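Local coordinates for nitronate monooxygenase family protein (Pseudomonas aeruginosa, PDB 4QIT), which catalyses the oxidative denitrification of alkyl nitronates with FMN and molecular oxygen, the toxin propionate 3-nitronate being its best substrate, at residues A135-F140 / R157-A162; G224-R229 / A337-L342; P81-P86 / L302-F307. The protein carries 1 engineered substitution. All coordinates share one frame; numbering follows the deposited sequence.

Contact 1. Residues A135-F140 / R157-A162; sequences AVSFHF and RVLVCA. With FMN (flavin mononucleotide), chain C.
Phe138 holds CG anti to its carbonyl carbon (chi1 -63°), while Val158 holds CG1 anti to its backbone N (chi1 176°). Phe138 CE2 lies 3.9 Å from Val158 CG1, with the methyl at the edge of the ring and near its plane. The two residues sit on adjacent parallel strands of a TIM barrel, 135-139 and 157-162, joined by helix 145-153 as a beta-alpha-beta unit. Their face of the sheet is the one packed against that helix, where Leu151 meets both side chains. Parallel pairing is laid out here in its usual ladder: each bonded residue of one strand reaches two of the other. Val136 and Phe138 give their N-H to Arg157 O and Leu159 O, and take Leu159 N and Cys161 N on their own carbonyls. Phe138 N lies 2.9 Å from Leu159 O in the most bent of these bonds (141° at the hydrogen), whereas Cys161 N reaches Phe138 O at 3.1 Å almost straight. On the barrel-interior face, Ser137 OG presses against Leu159 CB at 3.2 Å, its polar need met by Asn73 OD1 on strand 72-77. At the carboxy end of the strands His139 enters the flavin pocket. FMN C2 lies over one face of the imidazole, 3.6 Å above the ring plane and offset toward the rim; His139 NE2 is bonded to Ser189 O, and His139 ND1 approaches Cys161 CB to 3.6 Å. Just beyond the last backbone bond, a water continues the link between the chains: it accepts from Phe140 N at 2.8 Å and donates to Cys161 O at 2.8 Å.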
loop_
_atom_site.group_PDB
_atom_site.type_symbol
_atom_site.label_atom_id
_atom_site.label_comp_id
_atom_site.label_asym_id
_atom_site.label_seq_id
_atom_site.Cartn_x
_atom_site.Cartn_y
_atom_site.Cartn_z
ATOM N N ALA A 135 13.492 23.273 11.199
ATOM C CA ALA A 135 13.589 21.843 10.941
ATOM C C ALA A 135 14.396 21.544 9.685
ATOM O O ALA A 135 14.323 22.275 8.691
ATOM C CB ALA A 135 12.206 21.223 10.837
ATOM N N VAL A 136 15.187 20.480 9.749
ATOM C CA VAL A 136 15.865 19.949 8.572
ATOM C C VAL A 136 15.463 18.486 8.406
ATOM O O VAL A 136 15.500 17.712 9.364
ATOM C CB VAL A 136 17.401 20.075 8.682
ATOM C CG1 VAL A 136 18.101 19.294 7.555
ATOM C CG2 VAL A 136 17.819 21.544 8.664
ATOM N N SER A 137 15.041 18.115 7.197
ATOM C CA SER A 137 14.596 16.754 6.928
ATOM C C SER A 137 15.462 16.083 5.866
ATOM O O SER A 137 16.037 16.758 5.002
ATOM C CB SER A 137 13.133 16.761 6.475
ATOM O OG SER A 137 12.263 17.035 7.553
ATOM N N PHE A 138 15.533 14.755 5.927
ATOM C CA PHE A 138 16.342 13.978 5.000
ATOM C C PHE A 138 15.535 12.864 4.364
ATOM O O PHE A 138 14.699 12.230 5.026
ATOM C CB PHE A 138 17.569 13.396 5.715
ATOM C CG PHE A 138 18.494 14.449 6.240
ATOM C CD1 PHE A 138 19.368 15.094 5.389
ATOM C CD2 PHE A 138 18.469 14.812 7.581
ATOM C CE1 PHE A 138 20.231 16.090 5.855
ATOM C CE2 PHE A 138 19.331 15.806 8.066
ATOM C CZ PHE A 138 20.207 16.447 7.201
ATOM N N HIS A 139 15.798 12.629 3.081
ATOM C CA HIS A 139 15.106 11.619 2.283
ATOM C C HIS A 139 16.146 10.671 1.705
ATOM O O HIS A 139 17.221 11.116 1.299
ATOM C CB HIS A 139 14.355 12.288 1.129
ATOM C CG HIS A 139 13.189 11.499 0.624
ATOM N ND1 HIS A 139 12.120 11.157 1.429
ATOM C CD2 HIS A 139 12.911 10.993 -0.600
ATOM C CE1 HIS A 139 11.242 10.475 0.726
ATOM N NE2 HIS A 139 11.698 10.355 -0.514
ATOM N N PHE A 140 15.802 9.382 1.665
ATOM C CA PHE A 140 16.617 8.294 1.095
ATOM C C PHE A 140 17.631 7.698 2.060
ATOM O O PHE A 140 18.232 6.667 1.753
ATOM C CB PHE A 140 17.356 8.690 -0.196
ATOM C CG PHE A 140 16.470 9.163 -1.315
ATOM C CD1 PHE A 140 15.310 8.481 -1.672
ATOM C CD2 PHE A 140 16.839 10.279 -2.051
ATOM C CE1 PHE A 140 14.538 8.927 -2.738
ATOM C CE2 PHE A 140 16.074 10.731 -3.105
ATOM C CZ PHE A 140 14.918 10.056 -3.451
ATOM N N ARG A 157 15.518 20.952 14.651
ATOM C CA ARG A 157 14.881 19.641 14.776
ATOM C C ARG A 157 15.140 18.838 13.505
ATOM O O ARG A 157 15.009 19.373 12.408
ATOM C CB ARG A 157 13.371 19.776 14.986
ATOM C CG ARG A 157 12.971 20.655 16.160
ATOM C CD ARG A 157 13.540 20.146 17.463
ATOM N NE ARG A 157 12.963 20.860 18.597
ATOM C CZ ARG A 157 13.497 20.888 19.813
ATOM N NH1 ARG A 157 14.636 20.252 20.056
ATOM N NH2 ARG A 157 12.893 21.557 20.786
ATOM N N VAL A 158 15.502 17.565 13.653
ATOM C CA VAL A 158 15.879 16.742 12.500
ATOM C C VAL A 158 14.882 15.613 12.255
ATOM O O VAL A 158 14.605 14.800 13.151
ATOM C CB VAL A 158 17.290 16.138 12.662
ATOM C CG1 VAL A 158 17.615 15.198 11.495
ATOM C CG2 VAL A 158 18.340 17.251 12.769
ATOM N N LEU A 159 14.340 15.570 11.037
ATOM C CA LEU A 159 13.417 14.505 10.645
ATOM C C LEU A 159 14.070 13.652 9.561
ATOM O O LEU A 159 14.818 14.170 8.728
ATOM C CB LEU A 159 12.120 15.080 10.074
ATOM C CG LEU A 159 11.315 16.139 10.832
ATOM C CD1 LEU A 159 9.854 16.070 10.403
ATOM C CD2 LEU A 159 11.432 16.013 12.331
ATOM N N VAL A 160 13.772 12.355 9.556
ATOM C CA VAL A 160 14.211 11.484 8.468
ATOM C C VAL A 160 13.062 10.583 8.036
ATOM O O VAL A 160 12.334 10.048 8.873
ATOM C CB VAL A 160 15.430 10.604 8.871
ATOM C CG1 VAL A 160 15.932 9.800 7.669
ATOM C CG2 VAL A 160 16.568 11.448 9.424
ATOM N N CYS A 161 12.891 10.423 6.728
ATOM C CA CYS A 161 11.872 9.534 6.195
ATOM C C CYS A 161 12.303 8.067 6.263
ATOM O O CYS A 161 13.475 7.733 6.004
ATOM C CB CYS A 161 11.601 9.918 4.745
ATOM S SG CYS A 161 10.387 8.896 3.933
ATOM N N ALA A 162 11.370 7.192 6.623
ATOM C CA ALA A 162 11.610 5.746 6.588
ATOM C C ALA A 162 10.393 5.045 6.007
ATOM O O ALA A 162 9.262 5.523 6.184
ATOM C CB ALA A 162 11.902 5.218 7.978
HETATM N N1 FMN C . 9.957 14.012 -0.410
HETATM C C2 FMN C . 11.249 14.468 -0.187
HETATM O O2 FMN C . 11.866 14.054 0.786
HETATM N N3 FMN C . 11.839 15.395 -1.016
HETATM C C4 FMN C . 11.132 15.851 -2.109
HETATM O O4 FMN C . 11.621 16.667 -2.885
HETATM C C4A FMN C . 9.849 15.390 -2.341
HETATM N N5 FMN C . 9.178 15.862 -3.439
HETATM C C5A FMN C . 7.894 15.451 -3.700
HETATM C C6 FMN C . 7.250 15.968 -4.815
HETATM C C7 FMN C . 5.955 15.596 -5.113
HETATM C C7M FMN C . 5.318 16.218 -6.323
HETATM C C8 FMN C . 5.298 14.672 -4.300
HETATM C C8M FMN C . 3.896 14.243 -4.625
HETATM C C9 FMN C . 5.954 14.148 -3.180
HETATM C C9A FMN C . 7.261 14.538 -2.866
HETATM N N10 FMN C . 7.941 14.042 -1.753
HETATM C C10 FMN C . 9.243 14.468 -1.498
HETATM C "C1'" FMN C . 7.286 13.025 -0.852
HETATM C "C2'" FMN C . 6.585 13.647 0.344
HETATM O "O2'" FMN C . 7.543 14.045 1.290
HETATM C "C3'" FMN C . 5.656 12.645 1.016
HETATM O "O3'" FMN C . 6.276 11.390 1.205
HETATM C "C4'" FMN C . 4.466 12.440 0.105
HETATM O "O4'" FMN C . 4.139 13.663 -0.528
HETATM C "C5'" FMN C . 3.283 11.995 0.947
HETATM O "O5'" FMN C . 2.380 11.457 0.030
HETATM P P FMN C . 1.077 12.249 -0.421
HETATM O O1P FMN C . 0.720 13.269 0.627
HETATM O O2P FMN C . 0.009 11.222 -0.646
HETATM O O3P FMN C . 1.463 12.938 -1.688
HETATM O O HOH W 1 13.892 8.057 3.229
#

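Contact 2. Residues G224-R229 / A337-L342; sequences GIMDGR and ALAREL. With FMN (flavin mononucleotide), chain C.
Met226 O is gripped by two groups: Arg340 NH2 donates to it over 3.2 Å, in the carbonyl plane and on a lone pair, and a water lies 2.7 Å from the same Met226 O. That water also accepts from Arg340 NE at 3.0 Å and sits 2.9 Å from Leu338 O; it stands between the guanidinium edge and the two carbonyls, with more acceptors in reach than it has protons. Arg340 NH1 turns to Glu354 in a salt bridge, and these partners together hold the flat group in its orientation. Alongside, the Met226 chain is bent at chi2 (-64°) and again at chi3 (-70°); its CE ends 3.5 Å from Ala339 N, while nearer the backbone Met226 CB packs on Leu338 CB at 3.9 Å. Asp227 is the N-cap of helix 228-236, OD1 bonding Gly230 N, and its OD2 makes a salt bridge to Arg209 of the second subunit. Gly224 N gives a hydrogen bond to FMN O2P at 2.8 Å, part of a TIM-barrel phosphate site. The turn thus runs from strand 219-222 past the phosphate into helix 228-236, with 337-342 packed against it on the way to helix 344-355.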
loop_
_atom_site.group_PDB
_atom_site.type_symbol
_atom_site.label_atom_id
_atom_site.label_comp_id
_atom_site.label_asym_id
_atom_site.label_seq_id
_atom_site.Cartn_x
_atom_site.Cartn_y
_atom_site.Cartn_z
ATOM N N GLY A 224 -1.048 9.388 1.213
ATOM C CA GLY A 224 -2.462 9.187 0.971
ATOM C C GLY A 224 -3.411 10.027 1.802
ATOM O O GLY A 224 -4.628 9.895 1.675
ATOM N N ILE A 225 -2.865 10.905 2.634
ATOM C CA ILE A 225 -3.687 11.729 3.519
ATOM C C ILE A 225 -4.077 13.035 2.810
ATOM O O ILE A 225 -3.210 13.797 2.387
ATOM C CB ILE A 225 -2.928 11.992 4.824
ATOM C CG1 ILE A 225 -2.693 10.651 5.538
ATOM C CG2 ILE A 225 -3.712 12.960 5.717
ATOM C CD1 ILE A 225 -1.679 10.717 6.674
ATOM N N MET A 226 -5.381 13.274 2.670
ATOM C CA MET A 226 -5.895 14.349 1.810
ATOM C C MET A 226 -6.912 15.250 2.516
ATOM O O MET A 226 -7.339 16.268 1.967
ATOM C CB MET A 226 -6.565 13.745 0.568
ATOM C CG MET A 226 -5.622 12.882 -0.287
ATOM S SD MET A 226 -4.277 13.841 -1.004
ATOM C CE MET A 226 -5.214 14.807 -2.182
ATOM N N ASP A 227 -7.323 14.859 3.714
ATOM C CA ASP A 227 -8.368 15.593 4.418
ATOM C C ASP A 227 -8.291 15.337 5.926
ATOM O O ASP A 227 -7.460 14.545 6.381
ATOM C CB ASP A 227 -9.759 15.286 3.834
ATOM C CG ASP A 227 -10.123 13.809 3.887
ATOM O OD1 ASP A 227 -9.505 13.038 4.643
ATOM O OD2 ASP A 227 -11.061 13.407 3.163
ATOM N N GLY A 228 -9.119 16.030 6.703
ATOM C CA GLY A 228 -9.042 15.876 8.145
ATOM C C GLY A 228 -9.393 14.487 8.643
ATOM O O GLY A 228 -8.874 14.064 9.675
ATOM N N ARG A 229 -10.280 13.784 7.938
ATOM C CA ARG A 229 -10.569 12.384 8.269
ATOM C C ARG A 229 -9.302 11.531 8.183
ATOM O O ARG A 229 -9.044 10.711 9.069
ATOM C CB ARG A 229 -11.661 11.807 7.357
ATOM C CG ARG A 229 -13.085 12.173 7.772
ATOM C CD ARG A 229 -14.059 11.398 6.913
ATOM N NE ARG A 229 -15.458 11.663 7.234
ATOM C CZ ARG A 229 -16.178 10.944 8.091
ATOM N NH1 ARG A 229 -15.631 9.919 8.728
ATOM N NH2 ARG A 229 -17.450 11.251 8.318
ATOM N N ALA A 337 -7.288 11.543 -6.316
ATOM C CA ALA A 337 -8.648 11.901 -6.735
ATOM C C ALA A 337 -9.359 12.795 -5.728
ATOM O O ALA A 337 -10.401 13.393 -6.043
ATOM C CB ALA A 337 -9.478 10.650 -7.019
ATOM N N LEU A 338 -8.796 12.917 -4.533
ATOM C CA LEU A 338 -9.384 13.762 -3.495
ATOM C C LEU A 338 -8.724 15.143 -3.414
ATOM O O LEU A 338 -8.986 15.915 -2.478
ATOM C CB LEU A 338 -9.297 13.068 -2.139
ATOM C CG LEU A 338 -9.855 11.645 -2.119
ATOM C CD1 LEU A 338 -9.578 10.994 -0.763
ATOM C CD2 LEU A 338 -11.331 11.649 -2.444
ATOM N N ALA A 339 -7.867 15.451 -4.385
ATOM C CA ALA A 339 -7.197 16.747 -4.434
ATOM C C ALA A 339 -8.187 17.898 -4.552
ATOM O O ALA A 339 -9.232 17.780 -5.209
ATOM C CB ALA A 339 -6.186 16.785 -5.578
ATOM N N ARG A 340 -7.858 18.995 -3.879
ATOM C CA ARG A 340 -8.630 20.230 -3.912
ATOM C C ARG A 340 -7.702 21.354 -4.344
ATOM O O ARG A 340 -6.483 21.269 -4.160
ATOM C CB ARG A 340 -9.201 20.545 -2.532
ATOM C CG ARG A 340 -10.295 19.596 -2.090
ATOM C CD ARG A 340 -10.761 19.882 -0.671
ATOM N NE ARG A 340 -9.968 19.190 0.346
ATOM C CZ ARG A 340 -10.306 19.132 1.629
ATOM N NH1 ARG A 340 -11.412 19.728 2.060
ATOM N NH2 ARG A 340 -9.539 18.473 2.480
ATOM N N GLU A 341 -8.290 22.410 -4.905
ATOM C CA GLU A 341 -7.546 23.580 -5.378
ATOM C C GLU A 341 -7.912 24.784 -4.523
ATOM O O GLU A 341 -8.963 25.402 -4.734
ATOM C CB GLU A 341 -7.877 23.872 -6.845
ATOM C CG GLU A 341 -7.136 25.086 -7.417
ATOM C CD GLU A 341 -7.382 25.274 -8.900
ATOM O OE1 GLU A 341 -8.444 24.837 -9.392
ATOM O OE2 GLU A 341 -6.513 25.855 -9.583
ATOM N N LEU A 342 -7.055 25.112 -3.558
ATOM C CA LEU A 342 -7.312 26.215 -2.634
ATOM C C LEU A 342 -6.019 26.957 -2.343
ATOM O O LEU A 342 -4.948 26.371 -2.417
ATOM C CB LEU A 342 -7.855 25.670 -1.313
ATOM C CG LEU A 342 -9.168 24.891 -1.305
ATOM C CD1 LEU A 342 -9.360 24.223 0.049
ATOM C CD2 LEU A 342 -10.332 25.822 -1.586
HETATM N N1 FMN C . 9.957 14.012 -0.410
HETATM C C2 FMN C . 11.249 14.468 -0.187
HETATM O O2 FMN C . 11.866 14.054 0.786
HETATM N N3 FMN C . 11.839 15.395 -1.016
HETATM C C4 FMN C . 11.132 15.851 -2.109
HETATM O O4 FMN C . 11.621 16.667 -2.885
HETATM C C4A FMN C . 9.849 15.390 -2.341
HETATM N N5 FMN C . 9.178 15.862 -3.439
HETATM C C5A FMN C . 7.894 15.451 -3.700
HETATM C C6 FMN C . 7.250 15.968 -4.815
HETATM C C7 FMN C . 5.955 15.596 -5.113
HETATM C C7M FMN C . 5.318 16.218 -6.323
HETATM C C8 FMN C . 5.298 14.672 -4.300
HETATM C C8M FMN C . 3.896 14.243 -4.625
HETATM C C9 FMN C . 5.954 14.148 -3.180
HETATM C C9A FMN C . 7.261 14.538 -2.866
HETATM N N10 FMN C . 7.941 14.042 -1.753
HETATM C C10 FMN C . 9.243 14.468 -1.498
HETATM C "C1'" FMN C . 7.286 13.025 -0.852
HETATM C "C2'" FMN C . 6.585 13.647 0.344
HETATM O "O2'" FMN C . 7.543 14.045 1.290
HETATM C "C3'" FMN C . 5.656 12.645 1.016
HETATM O "O3'" FMN C . 6.276 11.390 1.205
HETATM C "C4'" FMN C . 4.466 12.440 0.105
HETATM O "O4'" FMN C . 4.139 13.663 -0.528
HETATM C "C5'" FMN C . 3.283 11.995 0.947
HETATM O "O5'" FMN C . 2.380 11.457 0.030
HETATM P P FMN C . 1.077 12.249 -0.421
HETATM O O1P FMN C . 0.720 13.269 0.627
HETATM O O2P FMN C . 0.009 11.222 -0.646
HETATM O O3P FMN C . 1.463 12.938 -1.688
HETATM O O HOH W 2 -7.680 17.448 -0.458
#

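Contact 3. Residues P81-P86 / L302-F307; sequences PGQADP and LPDYPF
Asp304 reaches across to Gln83 atom by atom. Its CB lies 3.7 Å from Gln83 O; CG, set anti to the backbone N (chi1 -156°), is 3.8 Å from Gln83 N; and OD2 at the tip accepts from Gln83 N at 2.8 Å, a nearly straight bond (167° at the hydrogen) met on the anti side of the carboxylate. The same OD2 passes 3.4 Å from Gly82 CA and forms a salt bridge with Arg80, so a cation and an amide share one oxygen. OD1 turns back to Tyr305 N in a weak bond. Segment 81-86 leads out of TIM-barrel strand 72-77 into helix 86-101, with Asp85 as the N-cap, while 302-307 comes after strand 283-285 of the small antiparallel sheet and leads into helix 307-320. The peptide before Pro306 is cis, and Pro306 CB sits over the centre of the Tyr305 ring. Gly82, having no side chain, brings its CA to 3.3 Å from Tyr305 O. Phe307, the first residue of its helix, pushes its ring against the extended chain: CE2 is 3.6 Å from Ala84 N, and Ala84 CB stands 3.8 Å from Phe307 CZ. Gly82 C lies at the edge of this ring, near its plane. A water bridges the two backbones, giving a hydrogen to Gln83 O and accepting one from Asp304 N.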
loop_
_atom_site.group_PDB
_atom_site.type_symbol
_atom_site.label_atom_id
_atom_site.label_comp_id
_atom_site.label_asym_id
_atom_site.label_seq_id
_atom_site.Cartn_x
_atom_site.Cartn_y
_atom_site.Cartn_z
ATOM N N PRO A 81 25.652 8.421 -2.840
ATOM C CA PRO A 81 26.109 9.225 -3.976
ATOM C C PRO A 81 26.114 8.421 -5.277
ATOM O O PRO A 81 26.588 7.281 -5.310
ATOM C CB PRO A 81 27.531 9.625 -3.569
ATOM C CG PRO A 81 27.458 9.707 -2.078
ATOM C CD PRO A 81 26.558 8.541 -1.684
ATOM N N GLY A 82 25.565 9.012 -6.335
ATOM C CA GLY A 82 25.435 8.316 -7.599
ATOM C C GLY A 82 26.795 7.914 -8.140
ATOM O O GLY A 82 27.778 8.650 -8.006
ATOM N N GLN A 83 26.844 6.744 -8.757
ATOM C CA GLN A 83 28.079 6.254 -9.360
ATOM C C GLN A 83 27.999 6.379 -10.869
ATOM O O GLN A 83 27.205 5.696 -11.519
ATOM C CB GLN A 83 28.348 4.816 -8.937
ATOM C CG GLN A 83 28.838 4.717 -7.492
ATOM C CD GLN A 83 28.992 3.289 -6.997
ATOM O OE1 GLN A 83 29.329 2.380 -7.761
ATOM N NE2 GLN A 83 28.745 3.086 -5.703
ATOM N N ALA A 84 28.817 7.270 -11.417
ATOM C CA ALA A 84 28.844 7.499 -12.851
ATOM C C ALA A 84 29.264 6.216 -13.561
ATOM O O ALA A 84 30.126 5.475 -13.068
ATOM C CB ALA A 84 29.797 8.629 -13.192
ATOM N N ASP A 85 28.646 5.968 -14.709
ATOM C CA ASP A 85 28.927 4.795 -15.537
ATOM C C ASP A 85 28.708 5.209 -16.984
ATOM O O ASP A 85 27.640 4.969 -17.548
ATOM C CB ASP A 85 27.983 3.638 -15.171
ATOM C CG ASP A 85 28.354 2.328 -15.857
ATOM O OD1 ASP A 85 28.987 2.351 -16.941
ATOM O OD2 ASP A 85 27.991 1.258 -15.320
ATOM N N PRO A 86 29.718 5.850 -17.591
ATOM C CA PRO A 86 29.566 6.435 -18.930
ATOM C C PRO A 86 29.076 5.439 -19.982
ATOM O O PRO A 86 28.249 5.804 -20.811
ATOM C CB PRO A 86 30.977 6.924 -19.253
ATOM C CG PRO A 86 31.562 7.246 -17.909
ATOM C CD PRO A 86 31.014 6.193 -16.980
ATOM N N LEU A 302 19.608 0.049 -16.462
ATOM C CA LEU A 302 19.375 1.404 -15.980
ATOM C C LEU A 302 20.637 1.991 -15.364
ATOM O O LEU A 302 21.265 1.349 -14.511
ATOM C CB LEU A 302 18.294 1.356 -14.906
ATOM C CG LEU A 302 17.501 2.610 -14.561
ATOM C CD1 LEU A 302 16.792 3.132 -15.794
ATOM C CD2 LEU A 302 16.499 2.295 -13.456
ATOM N N PRO A 303 21.011 3.224 -15.764
ATOM C CA PRO A 303 22.068 3.934 -15.031
ATOM C C PRO A 303 21.660 4.222 -13.577
ATOM O O PRO A 303 20.513 3.981 -13.186
ATOM C CB PRO A 303 22.219 5.253 -15.817
ATOM C CG PRO A 303 21.677 4.937 -17.189
ATOM C CD PRO A 303 20.560 3.963 -16.957
ATOM N N ASP A 304 22.591 4.737 -12.786
ATOM C CA ASP A 304 22.334 5.007 -11.384
ATOM C C ASP A 304 21.485 6.272 -11.234
ATOM O O ASP A 304 21.424 7.116 -12.129
ATOM C CB ASP A 304 23.676 5.178 -10.673
ATOM C CG ASP A 304 23.610 4.886 -9.193
ATOM O OD1 ASP A 304 22.554 4.422 -8.697
ATOM O OD2 ASP A 304 24.639 5.114 -8.516
ATOM N N TYR A 305 20.801 6.381 -10.103
ATOM C CA TYR A 305 20.223 7.648 -9.686
ATOM C C TYR A 305 21.370 8.581 -9.266
ATOM O O TYR A 305 22.302 8.146 -8.605
ATOM C CB TYR A 305 19.297 7.379 -8.501
ATOM C CG TYR A 305 18.654 8.605 -7.903
ATOM C CD1 TYR A 305 17.464 9.118 -8.413
ATOM C CD2 TYR A 305 19.231 9.240 -6.811
ATOM C CE1 TYR A 305 16.870 10.250 -7.852
ATOM C CE2 TYR A 305 18.659 10.370 -6.249
ATOM C CZ TYR A 305 17.479 10.867 -6.769
ATOM O OH TYR A 305 16.918 11.986 -6.186
ATOM N N PRO A 306 21.307 9.872 -9.631
ATOM C CA PRO A 306 20.237 10.570 -10.338
ATOM C C PRO A 306 20.563 10.843 -11.819
ATOM O O PRO A 306 19.910 11.690 -12.452
ATOM C CB PRO A 306 20.175 11.894 -9.573
ATOM C CG PRO A 306 21.642 12.193 -9.317
ATOM C CD PRO A 306 22.311 10.829 -9.120
ATOM N N PHE A 307 21.565 10.150 -12.365
ATOM C CA PHE A 307 21.934 10.330 -13.764
ATOM C C PHE A 307 20.761 10.075 -14.700
ATOM O O PHE A 307 20.607 10.769 -15.707
ATOM C CB PHE A 307 23.131 9.434 -14.134
ATOM C CG PHE A 307 24.354 9.684 -13.297
ATOM C CD1 PHE A 307 25.252 10.690 -13.643
ATOM C CD2 PHE A 307 24.605 8.917 -12.166
ATOM C CE1 PHE A 307 26.379 10.927 -12.864
ATOM C CE2 PHE A 307 25.729 9.147 -11.385
ATOM C CZ PHE A 307 26.613 10.156 -11.735
HETATM O O HOH W 3 25.230 5.613 -13.740
#

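Contacts 1 and 2 both touch FMN, though their centres are about 23 Å apart and their nearest atoms about 12 Å: one meets the pyrimidine part of the flavin, the other the phosphate. Contact 3 lies farther out, but its Tyr305 side chain comes within about 5 Å of bound nitroethane, as does that of His139 in contact 1. Contacts 1 and 3 touch directly, Phe140 CE2 lying 3.4 Å from Tyr305 OH. Contacts 2 and 3, with centres about 35 Å apart and nearest atoms about 20 Å apart, lie on opposite sides of the chain's centre.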